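Long-range contacts in monovalent Na+/H+ antiporter subunit A (Dietzia sp. DQ12-45-1b, PDB 7D3U), which forms part of the Mrp complex, a giant bacterial sodium/proton pump, and probably contributes to its antiport of cations against protons through the membrane: residues C166-R177 and D195-I206; L249-L257 and A484-Y492. One frame throughout, in Å; residues are numbered along the deposited sequence.

Contact 1. Residues C166-R177 and D195-I206; sequences CLLTAAALMVVR and DPAFAAVIAVLI. With LMT (dodecyl-beta-D-maltoside), chain C.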
loop_
_atom_site.group_PDB
_atom_site.type_symbol
_atom_site.label_atom_id
_atom_site.label_comp_id
_atom_site.label_asym_id
_atom_site.label_seq_id
_atom_site.Cartn_x
_atom_site.Cartn_y
_atom_site.Cartn_z
ATOM N N CYS B 166 -12.696 11.230 25.967
ATOM C CA CYS B 166 -12.221 10.867 27.297
ATOM C C CYS B 166 -13.258 10.026 28.026
ATOM O O CYS B 166 -12.906 9.155 28.829
ATOM C CB CYS B 166 -11.893 12.120 28.106
ATOM S SG CYS B 166 -10.402 12.989 27.587
ATOM N N LEU B 167 -14.541 10.273 27.752
ATOM C CA LEU B 167 -15.589 9.418 28.289
ATOM C C LEU B 167 -15.472 8.000 27.752
ATOM O O LEU B 167 -15.787 7.043 28.464
ATOM C CB LEU B 167 -16.962 10.000 27.961
ATOM C CG LEU B 167 -18.156 9.249 28.542
ATOM C CD1 LEU B 167 -18.075 9.240 30.053
ATOM C CD2 LEU B 167 -19.451 9.876 28.078
ATOM N N LEU B 168 -15.013 7.841 26.508
ATOM C CA LEU B 168 -14.743 6.504 25.991
ATOM C C LEU B 168 -13.664 5.813 26.811
ATOM O O LEU B 168 -13.780 4.624 27.127
ATOM C CB LEU B 168 -14.326 6.578 24.522
ATOM C CG LEU B 168 -14.615 5.391 23.599
ATOM C CD1 LEU B 168 -14.332 5.786 22.170
ATOM C CD2 LEU B 168 -13.802 4.164 23.961
ATOM N N THR B 169 -12.601 6.540 27.158
ATOM C CA THR B 169 -11.533 5.943 27.950
ATOM C C THR B 169 -12.024 5.580 29.344
ATOM O O THR B 169 -11.688 4.512 29.867
ATOM C CB THR B 169 -10.342 6.894 28.030
ATOM O OG1 THR B 169 -9.895 7.207 26.707
ATOM C CG2 THR B 169 -9.201 6.249 28.793
ATOM N N ALA B 170 -12.834 6.448 29.954
ATOM C CA ALA B 170 -13.398 6.126 31.261
ATOM C C ALA B 170 -14.303 4.904 31.185
ATOM O O ALA B 170 -14.266 4.038 32.066
ATOM C CB ALA B 170 -14.162 7.326 31.815
ATOM N N ALA B 171 -15.116 4.812 30.131
ATOM C CA ALA B 171 -15.993 3.660 29.963
ATOM C C ALA B 171 -15.194 2.378 29.794
ATOM O O ALA B 171 -15.506 1.359 30.415
ATOM C CB ALA B 171 -16.914 3.874 28.764
ATOM N N ALA B 172 -14.157 2.410 28.957
ATOM C CA ALA B 172 -13.348 1.216 28.746
ATOM C C ALA B 172 -12.611 0.817 30.017
ATOM O O ALA B 172 -12.481 -0.376 30.315
ATOM C CB ALA B 172 -12.367 1.446 27.601
ATOM N N LEU B 173 -12.128 1.797 30.783
ATOM C CA LEU B 173 -11.461 1.487 32.042
ATOM C C LEU B 173 -12.425 0.847 33.029
ATOM O O LEU B 173 -12.089 -0.150 33.679
ATOM C CB LEU B 173 -10.852 2.755 32.636
ATOM C CG LEU B 173 -9.507 3.181 32.056
ATOM C CD1 LEU B 173 -9.161 4.591 32.493
ATOM C CD2 LEU B 173 -8.426 2.208 32.474
ATOM N N MET B 174 -13.632 1.400 33.150
ATOM C CA MET B 174 -14.610 0.829 34.066
ATOM C C MET B 174 -15.093 -0.536 33.593
ATOM O O MET B 174 -15.505 -1.363 34.412
ATOM C CB MET B 174 -15.788 1.786 34.231
ATOM C CG MET B 174 -15.432 3.069 34.955
ATOM S SD MET B 174 -16.837 4.179 35.125
ATOM C CE MET B 174 -17.288 4.415 33.410
ATOM N N VAL B 175 -15.048 -0.790 32.285
ATOM C CA VAL B 175 -15.462 -2.093 31.775
ATOM C C VAL B 175 -14.392 -3.140 32.049
ATOM O O VAL B 175 -14.695 -4.260 32.476
ATOM C CB VAL B 175 -15.791 -1.998 30.275
ATOM C CG1 VAL B 175 -15.798 -3.379 29.645
ATOM C CG2 VAL B 175 -17.129 -1.313 30.073
ATOM N N VAL B 176 -13.123 -2.800 31.812
ATOM C CA VAL B 176 -12.064 -3.781 32.030
ATOM C C VAL B 176 -11.812 -3.991 33.516
ATOM O O VAL B 176 -11.356 -5.066 33.925
ATOM C CB VAL B 176 -10.776 -3.372 31.295
ATOM C CG1 VAL B 176 -11.041 -3.219 29.811
ATOM C CG2 VAL B 176 -10.209 -2.092 31.876
ATOM N N ARG B 177 -12.095 -2.991 34.351
ATOM C CA ARG B 177 -11.878 -3.156 35.783
ATOM C C ARG B 177 -13.030 -3.911 36.437
ATOM O O ARG B 177 -12.834 -4.986 37.013
ATOM C CB ARG B 177 -11.684 -1.795 36.452
ATOM C CG ARG B 177 -11.468 -1.890 37.948
ATOM C CD ARG B 177 -10.007 -2.143 38.266
ATOM N NE ARG B 177 -9.760 -2.217 39.701
ATOM C CZ ARG B 177 -8.623 -1.851 40.281
ATOM N NH1 ARG B 177 -7.624 -1.380 39.547
ATOM N NH2 ARG B 177 -8.482 -1.956 41.594
ATOM N N ASP B 195 -9.002 1.163 45.779
ATOM C CA ASP B 195 -7.810 1.895 45.368
ATOM C C ASP B 195 -8.208 3.271 44.853
ATOM O O ASP B 195 -8.917 3.366 43.837
ATOM C CB ASP B 195 -7.034 1.125 44.297
ATOM C CG ASP B 195 -7.907 0.704 43.138
ATOM O OD1 ASP B 195 -9.130 0.556 43.343
ATOM O OD2 ASP B 195 -7.375 0.522 42.025
ATOM N N PRO B 196 -7.795 4.358 45.509
ATOM C CA PRO B 196 -8.145 5.694 45.013
ATOM C C PRO B 196 -7.382 6.104 43.767
ATOM O O PRO B 196 -7.775 7.083 43.123
ATOM C CB PRO B 196 -7.801 6.614 46.195
ATOM C CG PRO B 196 -7.547 5.696 47.365
ATOM C CD PRO B 196 -7.057 4.421 46.779
ATOM N N ALA B 197 -6.311 5.394 43.404
ATOM C CA ALA B 197 -5.559 5.742 42.204
ATOM C C ALA B 197 -6.340 5.462 40.929
ATOM O O ALA B 197 -5.978 5.980 39.868
ATOM C CB ALA B 197 -4.233 4.984 42.176
ATOM N N PHE B 198 -7.394 4.653 41.008
ATOM C CA PHE B 198 -8.270 4.394 39.873
ATOM C C PHE B 198 -9.456 5.345 39.849
ATOM O O PHE B 198 -9.808 5.877 38.790
ATOM C CB PHE B 198 -8.765 2.947 39.913
ATOM C CG PHE B 198 -9.660 2.580 38.768
ATOM C CD1 PHE B 198 -9.129 2.280 37.527
ATOM C CD2 PHE B 198 -11.031 2.531 38.933
ATOM C CE1 PHE B 198 -9.950 1.940 36.474
ATOM C CE2 PHE B 198 -11.857 2.192 37.881
ATOM C CZ PHE B 198 -11.315 1.896 36.651
ATOM N N ALA B 199 -10.086 5.555 41.006
ATOM C CA ALA B 199 -11.169 6.524 41.088
ATOM C C ALA B 199 -10.687 7.926 40.749
ATOM O O ALA B 199 -11.436 8.710 40.167
ATOM C CB ALA B 199 -11.799 6.494 42.479
ATOM N N ALA B 200 -9.432 8.247 41.066
ATOM C CA ALA B 200 -8.898 9.562 40.721
ATOM C C ALA B 200 -8.776 9.725 39.212
ATOM O O ALA B 200 -9.164 10.758 38.652
ATOM C CB ALA B 200 -7.543 9.766 41.397
ATOM N N VAL B 201 -8.236 8.709 38.536
ATOM C CA VAL B 201 -8.112 8.758 37.084
ATOM C C VAL B 201 -9.486 8.856 36.436
ATOM O O VAL B 201 -9.696 9.644 35.506
ATOM C CB VAL B 201 -7.330 7.534 36.575
ATOM C CG1 VAL B 201 -7.595 7.305 35.100
ATOM C CG2 VAL B 201 -5.848 7.717 36.830
ATOM N N ILE B 202 -10.444 8.062 36.920
ATOM C CA ILE B 202 -11.781 8.089 36.336
ATOM C C ILE B 202 -12.446 9.438 36.581
ATOM O O ILE B 202 -13.142 9.968 35.707
ATOM C CB ILE B 202 -12.625 6.926 36.886
ATOM C CG1 ILE B 202 -12.069 5.596 36.388
ATOM C CG2 ILE B 202 -14.071 7.063 36.459
ATOM C CD1 ILE B 202 -11.890 5.544 34.895
ATOM N N ALA B 203 -12.225 10.027 37.758
ATOM C CA ALA B 203 -12.791 11.336 38.048
ATOM C C ALA B 203 -12.217 12.398 37.128
ATOM O O ALA B 203 -12.953 13.247 36.617
ATOM C CB ALA B 203 -12.540 11.703 39.508
ATOM N N VAL B 204 -10.903 12.362 36.895
ATOM C CA VAL B 204 -10.296 13.337 35.997
ATOM C C VAL B 204 -10.823 13.159 34.578
ATOM O O VAL B 204 -11.177 14.135 33.904
ATOM C CB VAL B 204 -8.762 13.232 36.050
ATOM C CG1 VAL B 204 -8.143 13.884 34.831
ATOM C CG2 VAL B 204 -8.239 13.878 37.315
ATOM N N LEU B 205 -10.909 11.911 34.112
ATOM C CA LEU B 205 -11.389 11.660 32.757
ATOM C C LEU B 205 -12.830 12.117 32.585
ATOM O O LEU B 205 -13.176 12.733 31.572
ATOM C CB LEU B 205 -11.260 10.176 32.419
ATOM C CG LEU B 205 -9.845 9.664 32.169
ATOM C CD1 LEU B 205 -9.888 8.210 31.758
ATOM C CD2 LEU B 205 -9.155 10.500 31.112
ATOM N N ILE B 206 -13.683 11.856 33.573
ATOM C CA ILE B 206 -15.087 12.223 33.430
ATOM C C ILE B 206 -15.287 13.724 33.600
ATOM O O ILE B 206 -16.132 14.319 32.922
ATOM C CB ILE B 206 -15.938 11.408 34.415
ATOM C CG1 ILE B 206 -16.239 10.041 33.813
ATOM C CG2 ILE B 206 -17.227 12.129 34.753
ATOM C CD1 ILE B 206 -16.704 9.040 34.813
HETATM C C1B LMT C . -4.849 -0.140 35.441
HETATM C C2B LMT C . -3.994 -1.399 35.235
HETATM C C3B LMT C . -4.505 -2.196 34.022
HETATM C C4B LMT C . -6.043 -2.324 34.073
HETATM C C5B LMT C . -6.635 -0.904 34.110
HETATM C C6B LMT C . -7.732 -0.826 35.164
HETATM O O1B LMT C . -3.994 0.934 35.646
HETATM O O2B LMT C . -2.710 -0.974 35.024
HETATM O O3B LMT C . -3.882 -3.413 33.920
HETATM O "O4'" LMT C . -6.513 -2.985 32.965
HETATM O O5B LMT C . -5.662 0.088 34.331
HETATM O O6B LMT C . -7.658 -1.905 36.006
HETATM C "C1'" LMT C . -2.836 4.536 35.444
HETATM C "C2'" LMT C . -3.211 4.232 36.916
HETATM C "C3'" LMT C . -3.528 2.728 37.129
HETATM C "C4'" LMT C . -4.543 2.140 36.124
HETATM C "C5'" LMT C . -4.675 3.081 34.897
HETATM C "C6'" LMT C . -5.827 4.068 34.910
HETATM O "O1'" LMT C . -3.196 5.808 35.097
HETATM O "O2'" LMT C . -2.138 4.566 37.703
HETATM O "O3'" LMT C . -3.987 2.522 38.399
HETATM O "O5'" LMT C . -3.441 3.650 34.499
HETATM O "O6'" LMT C . -6.145 4.283 33.601
HETATM C C1 LMT C . -2.768 6.206 33.815
HETATM C C2 LMT C . -4.018 6.645 33.116
HETATM C C3 LMT C . -3.974 6.701 31.625
HETATM C C4 LMT C . -5.266 6.119 31.120
HETATM C C5 LMT C . -5.469 6.456 29.685
HETATM C C6 LMT C . -5.591 7.927 29.465
HETATM C C7 LMT C . -6.111 8.185 28.081
HETATM C C8 LMT C . -6.479 9.620 27.957
HETATM C C9 LMT C . -7.188 9.955 26.689
HETATM C C10 LMT C . -7.116 11.444 26.511
HETATM C C11 LMT C . -7.848 11.880 25.284
HETATM C C12 LMT C . -7.725 13.348 25.054
#

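Contact 2. Residues L249-L257 and A484-Y492; sequences LLLRFSEAL and ARASIGEGY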
loop_
_atom_site.group_PDB
_atom_site.type_symbol
_atom_site.label_atom_id
_atom_site.label_comp_id
_atom_site.label_asym_id
_atom_site.label_seq_id
_atom_site.Cartn_x
_atom_site.Cartn_y
_atom_site.Cartn_z
ATOM N N LEU B 249 -24.009 14.010 33.321
ATOM C CA LEU B 249 -22.933 13.045 33.508
ATOM C C LEU B 249 -22.257 13.233 34.859
ATOM O O LEU B 249 -21.911 12.254 35.529
ATOM C CB LEU B 249 -21.913 13.167 32.380
ATOM C CG LEU B 249 -20.874 12.051 32.344
ATOM C CD1 LEU B 249 -21.507 10.777 31.829
ATOM C CD2 LEU B 249 -19.687 12.447 31.491
ATOM N N LEU B 250 -22.058 14.485 35.276
ATOM C CA LEU B 250 -21.481 14.741 36.591
ATOM C C LEU B 250 -22.437 14.353 37.710
ATOM O O LEU B 250 -21.994 13.984 38.802
ATOM C CB LEU B 250 -21.087 16.209 36.719
ATOM C CG LEU B 250 -19.968 16.646 35.780
ATOM C CD1 LEU B 250 -19.485 18.029 36.125
ATOM C CD2 LEU B 250 -18.824 15.658 35.833
ATOM N N LEU B 251 -23.744 14.435 37.463
ATOM C CA LEU B 251 -24.717 14.060 38.481
ATOM C C LEU B 251 -24.844 12.548 38.597
ATOM O O LEU B 251 -24.996 12.019 39.703
ATOM C CB LEU B 251 -26.075 14.683 38.158
ATOM C CG LEU B 251 -26.417 15.980 38.886
ATOM C CD1 LEU B 251 -27.545 16.701 38.179
ATOM C CD2 LEU B 251 -26.791 15.688 40.319
ATOM N N ARG B 252 -24.782 11.840 37.469
ATOM C CA ARG B 252 -24.892 10.387 37.491
ATOM C C ARG B 252 -23.682 9.759 38.163
ATOM O O ARG B 252 -23.821 8.932 39.070
ATOM C CB ARG B 252 -25.051 9.853 36.069
ATOM C CG ARG B 252 -25.122 8.343 35.980
ATOM C CD ARG B 252 -26.217 7.791 36.874
ATOM N NE ARG B 252 -27.540 7.996 36.297
ATOM C CZ ARG B 252 -28.220 7.061 35.642
ATOM N NH1 ARG B 252 -27.699 5.853 35.481
ATOM N NH2 ARG B 252 -29.418 7.332 35.148
ATOM N N PHE B 253 -22.483 10.144 37.734
ATOM C CA PHE B 253 -21.259 9.573 38.274
ATOM C C PHE B 253 -20.908 10.112 39.651
ATOM O O PHE B 253 -19.882 9.713 40.210
ATOM C CB PHE B 253 -20.097 9.819 37.313
ATOM C CG PHE B 253 -20.002 8.805 36.218
ATOM C CD1 PHE B 253 -19.338 7.613 36.422
ATOM C CD2 PHE B 253 -20.584 9.040 34.987
ATOM C CE1 PHE B 253 -19.253 6.676 35.418
ATOM C CE2 PHE B 253 -20.501 8.106 33.980
ATOM C CZ PHE B 253 -19.834 6.923 34.194
ATOM N N SER B 254 -21.721 10.998 40.214
ATOM C CA SER B 254 -21.445 11.516 41.544
ATOM C C SER B 254 -21.791 10.527 42.647
ATOM O O SER B 254 -21.503 10.803 43.814
ATOM C CB SER B 254 -22.201 12.825 41.767
ATOM O OG SER B 254 -21.975 13.314 43.075
ATOM N N GLU B 255 -22.398 9.387 42.315
ATOM C CA GLU B 255 -22.660 8.373 43.327
ATOM C C GLU B 255 -21.383 7.680 43.771
ATOM O O GLU B 255 -21.254 7.313 44.944
ATOM C CB GLU B 255 -23.655 7.339 42.797
ATOM C CG GLU B 255 -23.935 6.199 43.758
ATOM C CD GLU B 255 -25.192 5.434 43.403
ATOM O OE1 GLU B 255 -25.620 5.504 42.232
ATOM O OE2 GLU B 255 -25.753 4.765 44.295
ATOM N N ALA B 256 -20.431 7.503 42.859
ATOM C CA ALA B 256 -19.168 6.847 43.158
ATOM C C ALA B 256 -18.044 7.835 43.429
ATOM O O ALA B 256 -17.376 7.751 44.462
ATOM C CB ALA B 256 -18.777 5.922 42.002
ATOM N N LEU B 257 -17.820 8.772 42.514
ATOM C CA LEU B 257 -16.694 9.696 42.610
ATOM C C LEU B 257 -17.080 11.003 43.291
ATOM O O LEU B 257 -16.907 12.076 42.724
ATOM C CB LEU B 257 -16.128 9.958 41.222
ATOM C CG LEU B 257 -15.502 8.755 40.523
ATOM C CD1 LEU B 257 -15.112 9.111 39.102
ATOM C CD2 LEU B 257 -14.307 8.252 41.294
ATOM N N ALA B 484 -32.146 13.249 43.656
ATOM C CA ALA B 484 -30.884 13.526 44.327
ATOM C C ALA B 484 -30.384 12.328 45.121
ATOM O O ALA B 484 -29.178 12.068 45.152
ATOM C CB ALA B 484 -31.028 14.738 45.247
ATOM N N ARG B 485 -31.288 11.591 45.767
ATOM C CA ARG B 485 -30.892 10.348 46.417
ATOM C C ARG B 485 -30.630 9.232 45.420
ATOM O O ARG B 485 -30.251 8.130 45.834
ATOM C CB ARG B 485 -31.959 9.909 47.419
ATOM C CG ARG B 485 -33.152 9.215 46.795
ATOM C CD ARG B 485 -33.924 8.421 47.833
ATOM N NE ARG B 485 -33.167 7.267 48.309
ATOM C CZ ARG B 485 -32.531 7.219 49.475
ATOM N NH1 ARG B 485 -32.561 8.264 50.290
ATOM N NH2 ARG B 485 -31.866 6.128 49.824
ATOM N N ALA B 486 -30.826 9.486 44.126
ATOM C CA ALA B 486 -30.439 8.553 43.080
ATOM C C ALA B 486 -29.214 9.006 42.305
ATOM O O ALA B 486 -28.622 8.193 41.590
ATOM C CB ALA B 486 -31.599 8.334 42.098
ATOM N N SER B 487 -28.826 10.275 42.426
ATOM C CA SER B 487 -27.581 10.734 41.824
ATOM C C SER B 487 -26.387 10.371 42.694
ATOM O O SER B 487 -25.335 9.980 42.178
ATOM C CB SER B 487 -27.633 12.242 41.592
ATOM O OG SER B 487 -26.934 12.930 42.612
ATOM N N ILE B 488 -26.526 10.509 44.012
ATOM C CA ILE B 488 -25.534 10.005 44.955
ATOM C C ILE B 488 -26.232 9.070 45.933
ATOM O O ILE B 488 -27.442 8.842 45.834
ATOM C CB ILE B 488 -24.809 11.143 45.692
ATOM C CG1 ILE B 488 -25.732 11.813 46.704
ATOM C CG2 ILE B 488 -24.288 12.170 44.711
ATOM C CD1 ILE B 488 -25.095 12.995 47.376
ATOM N N GLY B 489 -25.477 8.525 46.881
ATOM C CA GLY B 489 -26.013 7.531 47.789
ATOM C C GLY B 489 -27.103 8.031 48.714
ATOM O O GLY B 489 -28.261 7.625 48.591
ATOM N N GLU B 490 -26.746 8.914 49.643
ATOM C CA GLU B 490 -27.682 9.362 50.660
ATOM C C GLU B 490 -28.754 10.264 50.051
ATOM O O GLU B 490 -28.705 10.640 48.878
ATOM C CB GLU B 490 -26.945 10.098 51.778
ATOM C CG GLU B 490 -25.534 9.593 52.026
ATOM C CD GLU B 490 -24.679 10.596 52.778
ATOM O OE1 GLU B 490 -25.191 11.220 53.732
ATOM O OE2 GLU B 490 -23.496 10.761 52.416
ATOM N N GLY B 491 -29.743 10.610 50.881
ATOM C CA GLY B 491 -30.820 11.487 50.485
ATOM C C GLY B 491 -30.932 12.673 51.431
ATOM O O GLY B 491 -30.395 12.669 52.544
ATOM N N TYR B 492 -31.647 13.697 50.970
ATOM C CA TYR B 492 -31.782 14.937 51.722
ATOM C C TYR B 492 -33.223 15.415 51.665
ATOM O O TYR B 492 -33.804 15.518 50.582
ATOM C CB TYR B 492 -30.847 16.017 51.171
ATOM C CG TYR B 492 -30.588 17.150 52.133
ATOM C CD1 TYR B 492 -29.655 17.020 53.151
ATOM C CD2 TYR B 492 -31.275 18.349 52.023
ATOM C CE1 TYR B 492 -29.412 18.054 54.033
ATOM C CE2 TYR B 492 -31.040 19.389 52.902
ATOM C CZ TYR B 492 -30.108 19.235 53.903
ATOM O OH TYR B 492 -29.868 20.266 54.782
#

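Contact 1. Residues C166-R177 and D195-I206
Leu173 and Leu205 lead a knobs-into-holes packing between two antiparallel membrane helices, 166-178 and 196-213, in the Mrp-antiporter transmembrane region. The segment axes approach to 8.7 Å, with 152° between their directions. Leu173 enters a hole formed by Phe198, Val201, Ile202 and Leu205; its CB lies 3.7 Å from Ile202 CD1. In return, Leu205 sits among Cys166, Thr169, Ala170 and Leu173. The side chain of Thr169 crosses it at about a right angle, Thr169 CG2 standing 3.6 Å from Leu205 CD1. The small Ala170 lets Ile202 and Ile206 close in beside Leu205.

Phe198 is sandwiched: Ile202 CG1 lies over one face and Arg177 CG over the other, both displaced toward the rim, the latter a CH-pi contact 4.2 Å from the ring centroid. A bend at chi2 (85°) carries the Arg177 guanidinium on past the ring to Asp195. Replacing Arg177 with an alanine would probably leave the Asp195 carboxylate without this cationic mate and lose the packing of CG over that face of Phe198.

A dodecyl maltoside runs along the groove, its alkyl chain passing Thr169 and Cys166, while Leu400 of the neighbouring subunit D packs on Leu173. At the far end, guanidinium and carboxylate planes differ by only 23°, and Arg177 NH2 meets Asp195 OD2 in a salt bridge of 2.7 Å.

Contact 2. Residues L249-L257 and A484-Y492
Ser254, Glu255 and Leu251, at and just beyond helix 243-252, meet Ser487 and Ile488 in the irregular connection between helices 477-484 and 504-520. The packing of this region on that connection, within the membrane subunit, illustrates how a loop can lie against its neighbour with no hydrogen bond found between the two segments. The backbones run close from Leu251 to Glu255, Arg252 standing nearest to Ser487 and Glu255 nearest to Ile488.

Ser487 is the residue most enclosed by the partner segment. Its CB and OG lie against the end of Leu251, whose CD2 is 3.6 Å from Ser487 OG, and its carbonyl is directed at the backbone of 251-255, close to Glu255 CB. A weak bond, at 3.5 Å, from Ser487 OG to Ala484 O lies within the loop's own segment. Ile488 meets Ser254 through one branch: with CG1 between the backbone N and the carbonyl carbon (chi1 72°), CG2 is the methyl turned to the serine. Glu255 stretches its chain past the loop, CG coming within 4.2 Å of Gly489 N.

Arg252 turns the other way and pairs with Asp70 in a salt bridge, while Met315 of helix 312-341 packs on Leu251, Ser254 and Ser487. Although serines and backbone carbonyls line much of this interface, Ser487 O and Glu255 N are too poorly aligned to bond; the geometry suggests that packing, rather than directed polar bonds, holds the two segments together.

In the fold
Contacts 1 and 2 lie on the same side of the chain's centre, their own centres about 17 Å apart, and follow one another in series: the pairing of 166-177 with 195-206 is complete before 249-257 begins. The second then reaches across 226 intervening residues to 484-492. Helix 196-213 links them: Leu257 packs on its Ala199 and Ala203, and the Phe253 ring on Ile206 as well as on Met174 of the partner helix. A local helix pair within the Mrp-antiporter family region thus adjoins residues further along that region, beyond helix 243-252, which in turn meet a loop distant in sequence.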